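Local coordinates for 3-dehydroquinate dehydratase (Enterococcus faecalis, PDB 4PH6), which catalyses the cis-dehydration of 3-dehydroquinate to 3-dehydroshikimate through a Schiff-base intermediate, the third step of the chorismate pathway, at the interface of chains A and B. Residues are numbered along the deposited sequence; one frame, centred on the assembly and turned at random. Chains: chain A/B, 3-dehydroquinate dehydratase.

Contact 1: the interface of chains A and B. Residues chain A 181, 184-185, 211, 214; chain B 188, 218, 221-222.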
# COMPACT_ATOMS: atom_id res chain seq x y z
N ALA A 181 -8.20 -3.47 -9.56
CA ALA A 181 -7.79 -2.74 -8.34
C ALA A 181 -8.89 -2.71 -7.28
O ALA A 181 -8.59 -2.67 -6.08
CB ALA A 181 -7.37 -1.32 -8.68
N VAL A 184 -8.71 -5.54 -4.83
CA VAL A 184 -7.68 -5.38 -3.82
C VAL A 184 -8.23 -4.54 -2.67
O VAL A 184 -7.98 -4.83 -1.51
CB VAL A 184 -6.41 -4.71 -4.39
CG1 VAL A 184 -5.31 -4.66 -3.31
CG2 VAL A 184 -5.93 -5.49 -5.61
N LEU A 185 -9.00 -3.52 -3.01
CA LEU A 185 -9.66 -2.72 -1.99
C LEU A 185 -10.66 -3.58 -1.21
O LEU A 185 -10.76 -3.46 0.01
CB LEU A 185 -10.37 -1.53 -2.64
CG LEU A 185 -9.43 -0.37 -2.99
CD1 LEU A 185 -10.17 0.70 -3.81
CD2 LEU A 185 -8.84 0.24 -1.73
N LEU A 211 -1.12 -7.30 -8.56
CA LEU A 211 -2.15 -6.33 -8.17
C LEU A 211 -2.33 -6.20 -6.66
O LEU A 211 -2.56 -5.11 -6.14
CB LEU A 211 -3.50 -6.69 -8.78
CG LEU A 211 -3.68 -6.52 -10.28
CD1 LEU A 211 -4.89 -7.33 -10.73
CD2 LEU A 211 -3.83 -5.06 -10.65
N ILE A 214 0.55 -4.69 -2.44
CA ILE A 214 0.39 -3.78 -1.32
C ILE A 214 -0.22 -4.42 -0.07
O ILE A 214 0.04 -3.97 1.04
CB ILE A 214 -0.50 -2.59 -1.68
CG1 ILE A 214 -1.82 -3.10 -2.27
CG2 ILE A 214 0.22 -1.69 -2.64
CD1 ILE A 214 -2.91 -2.07 -2.33
N LEU B 188 -8.40 5.90 -0.83
CA LEU B 188 -7.98 4.99 -1.89
C LEU B 188 -9.18 4.59 -2.76
O LEU B 188 -9.09 4.60 -3.98
CB LEU B 188 -7.29 3.75 -1.31
CG LEU B 188 -5.94 3.99 -0.60
CD1 LEU B 188 -5.46 2.73 0.08
CD2 LEU B 188 -4.87 4.49 -1.58
N THR B 218 0.85 3.91 -4.34
CA THR B 218 -0.14 3.07 -4.99
C THR B 218 -0.87 3.76 -6.15
O THR B 218 -1.94 3.30 -6.58
CB THR B 218 -1.19 2.57 -3.98
OG1 THR B 218 -1.75 3.69 -3.27
CG2 THR B 218 -0.54 1.68 -2.99
N LEU B 221 -1.83 1.64 -9.26
CA LEU B 221 -2.90 0.69 -9.03
C LEU B 221 -4.28 1.37 -8.99
O LEU B 221 -5.21 0.92 -9.66
CB LEU B 221 -2.64 -0.09 -7.74
CG LEU B 221 -3.65 -1.15 -7.28
CD1 LEU B 221 -3.81 -2.30 -8.27
CD2 LEU B 221 -3.26 -1.67 -5.92
N PHE B 222 -4.41 2.48 -8.26
CA PHE B 222 -5.72 3.09 -8.03
C PHE B 222 -6.06 4.30 -8.90
O PHE B 222 -7.22 4.75 -8.91
CB PHE B 222 -5.87 3.49 -6.56
CG PHE B 222 -5.77 2.33 -5.60
CD1 PHE B 222 -4.98 2.41 -4.48
CD2 PHE B 222 -6.49 1.16 -5.82
CE1 PHE B 222 -4.89 1.35 -3.58
CE2 PHE B 222 -6.41 0.08 -4.93
CZ PHE B 222 -5.61 0.18 -3.81
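The ring of B:Phe222 enters chain A rim first: its CE2 edge meets the backbone carbonyl oxygen of A:Ala181 in the plane of the ring, and CG of A:Leu185 lies 3.6 Å from CE2. One face of the ring is covered from within its own chain by CD2 of B:Leu221, offset toward the rim. At the neighbouring ring atom, CZ meets both CD1 of A:Ile214 and CD2 of A:Leu185, the latter also resting 3.9 Å from CB of B:Leu188.

B:Leu221 works as a forked plug. Its CG points away from the backbone N (chi1 179°), which sends the two methyls into chain A. CD1 of B:Leu221 lies 3.6 Å from CD2 of A:Leu211, the two side chains crossing at about a right angle, and also touches CB of A:Ala181. CD2 of B:Leu221 instead meets CD1 of A:Ile214 tip to tip at 3.6 Å. The other branch of that isoleucine, CG2 of A:Ile214, presses on the methyl CG2 of B:Thr218 at 3.5 Å, slightly tighter than ordinary van der Waals contact.

The patch illustrates how part of a homodimer interface can be built from aliphatic groups fitted round an aromatic edge. Chain A supplies the start of helix 181-197 and the 3-10 helix 213-216; chain B offers its short helix 219-222 and helix 181-198, on the dimer-facing flank of the (beta/alpha)8 barrel.

Contact 2: the interface of chains A and B. Residues chain A 210, 213-214, 217, 240, 248; chain B 251-252.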
# COMPACT_ATOMS: atom_id res chain seq x y z
N GLN A 210 0.49 -9.55 -8.62
CA GLN A 210 1.12 -8.23 -8.71
C GLN A 210 0.16 -7.13 -8.26
O GLN A 210 0.59 -6.15 -7.66
CB GLN A 210 1.61 -7.97 -10.14
CG GLN A 210 2.56 -6.79 -10.26
CD GLN A 210 3.86 -7.03 -9.52
OE1 GLN A 210 4.29 -6.21 -8.71
NE2 GLN A 210 4.49 -8.17 -9.78
N MET A 213 -0.14 -6.81 -4.25
CA MET A 213 1.14 -6.80 -3.54
C MET A 213 1.17 -5.86 -2.32
O MET A 213 1.76 -6.20 -1.28
CB MET A 213 2.27 -6.42 -4.50
CG MET A 213 3.66 -6.47 -3.88
SD MET A 213 4.96 -6.35 -5.12
CE MET A 213 4.75 -7.91 -5.96
N ILE A 214 0.55 -4.69 -2.44
CA ILE A 214 0.39 -3.78 -1.32
C ILE A 214 -0.22 -4.42 -0.07
O ILE A 214 0.04 -3.97 1.04
CB ILE A 214 -0.50 -2.59 -1.68
CG1 ILE A 214 -1.82 -3.10 -2.27
CG2 ILE A 214 0.22 -1.69 -2.64
CD1 ILE A 214 -2.91 -2.07 -2.33
N VAL A 217 2.32 -5.63 2.66
CA VAL A 217 3.13 -4.75 3.48
C VAL A 217 2.31 -3.81 4.38
O VAL A 217 2.87 -3.06 5.19
CB VAL A 217 4.07 -3.89 2.60
CG1 VAL A 217 4.89 -4.80 1.68
CG2 VAL A 217 3.27 -2.86 1.79
N LEU A 240 7.38 -10.69 -2.94
CA LEU A 240 8.42 -9.90 -2.29
C LEU A 240 9.35 -10.74 -1.40
O LEU A 240 8.90 -11.50 -0.54
CB LEU A 240 7.80 -8.76 -1.48
CG LEU A 240 7.17 -7.63 -2.31
CD1 LEU A 240 6.74 -6.47 -1.42
CD2 LEU A 240 8.11 -7.16 -3.41
N TYR A 248 10.30 -2.84 4.00
CA TYR A 248 9.06 -2.19 3.61
C TYR A 248 8.10 -2.08 4.78
O TYR A 248 7.41 -1.07 4.91
CB TYR A 248 8.41 -2.93 2.44
CG TYR A 248 8.95 -2.48 1.10
CD1 TYR A 248 8.09 -2.20 0.04
CD2 TYR A 248 10.32 -2.31 0.89
CE1 TYR A 248 8.58 -1.78 -1.18
CE2 TYR A 248 10.81 -1.90 -0.33
CZ TYR A 248 9.94 -1.63 -1.37
OH TYR A 248 10.42 -1.22 -2.60
N THR B 251 8.69 -1.28 -7.37
CA THR B 251 8.31 -2.53 -6.70
C THR B 251 6.82 -2.86 -6.87
O THR B 251 6.47 -4.00 -7.15
CB THR B 251 8.66 -2.49 -5.20
OG1 THR B 251 10.08 -2.53 -5.03
CG2 THR B 251 8.05 -3.67 -4.47
N PHE B 252 5.95 -1.86 -6.72
CA PHE B 252 4.51 -2.11 -6.83
C PHE B 252 3.96 -1.80 -8.21
O PHE B 252 2.75 -1.61 -8.37
CB PHE B 252 3.74 -1.30 -5.78
CG PHE B 252 4.09 -1.64 -4.36
CD1 PHE B 252 3.78 -2.89 -3.84
CD2 PHE B 252 4.71 -0.72 -3.54
CE1 PHE B 252 4.10 -3.21 -2.54
CE2 PHE B 252 5.03 -1.04 -2.23
CZ PHE B 252 4.73 -2.28 -1.74
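B:Phe252, just beyond the C-terminal helix 242-251 of a type I dehydroquinase (beta/alpha)8 barrel, inserts its ring among side chains of chain A and has 93 Å² of its surface hidden there, an example of an aromatic residue near the C-terminus being buried against the partner subunit.

The apolar contacts gather round this ring. CB of A:Met213 lies at the edge of the B:Phe252 ring, in its plane, while CG of A:Met213 is 3.6 Å from CE1 of B:Phe252; the two side chains cross at a slant. With CG of A:Met213 turned away from the backbone N (chi1 -176°), the chain passes across the CD1-CE1 edge, from the ring plane towards the face that CG2 of B:Thr251 covers, before bending at its last torsion (chi3 -68°). The other face of the B:Phe252 ring receives CG2 of A:Ile214, 3.9 Å above the plane and displaced toward the rim. CG2 of B:Thr251, the preceding residue, stands over the ring centre, so the ring is sandwiched between a methyl of the partner and one of its own chain. A:Val217 points towards the oncoming phenylalanine, its CG2 meeting CZ of B:Phe252. A:Tyr248 slides past antiparallel to the phenylalanine, the ring planes being steeply inclined, and CE2 of B:Phe252 sits in the plane of the tyrosine ring, at its edge, 3.8 Å from CE1 of A:Tyr248. The methyl CG2 of B:Thr251 also touches chain A, resting 3.6 Å from CD2 of A:Leu240.

Polar contact is provided by the hydrogen bond between the phenol OH of A:Tyr248 and the hydroxyl OG1 of B:Thr251, at 2.8 Å; the structure does not show which group donates. The threonine thus divides its branches: OG1, beside the backbone N (chi1 -70°), takes the tyrosine, while CG2 is left for apolar packing.

In a looser approach, SD of A:Met213 lies 3.5 Å from the backbone carbonyl oxygen O of B:Thr251.

The centres of the C-alpha atoms of contact 1 and contact 2 are about 10 Å apart, and A:Ile214 belongs to both. The 3-10 helix 213-216 of chain A therefore bridges two different surfaces of chain B, one around its short helix 219-222 and the other at its C-terminal end. This shared residue and the short separation suggest that the two patches may form one continuous surface. Because the homodimer is two-fold symmetric, each contact recurs with the chains exchanged. The centres lie about 19 Å and 17 Å from A:His146, respectively; neither patch is part of the catalytic site, and the structure alone does not show whether dimerisation affects catalysis.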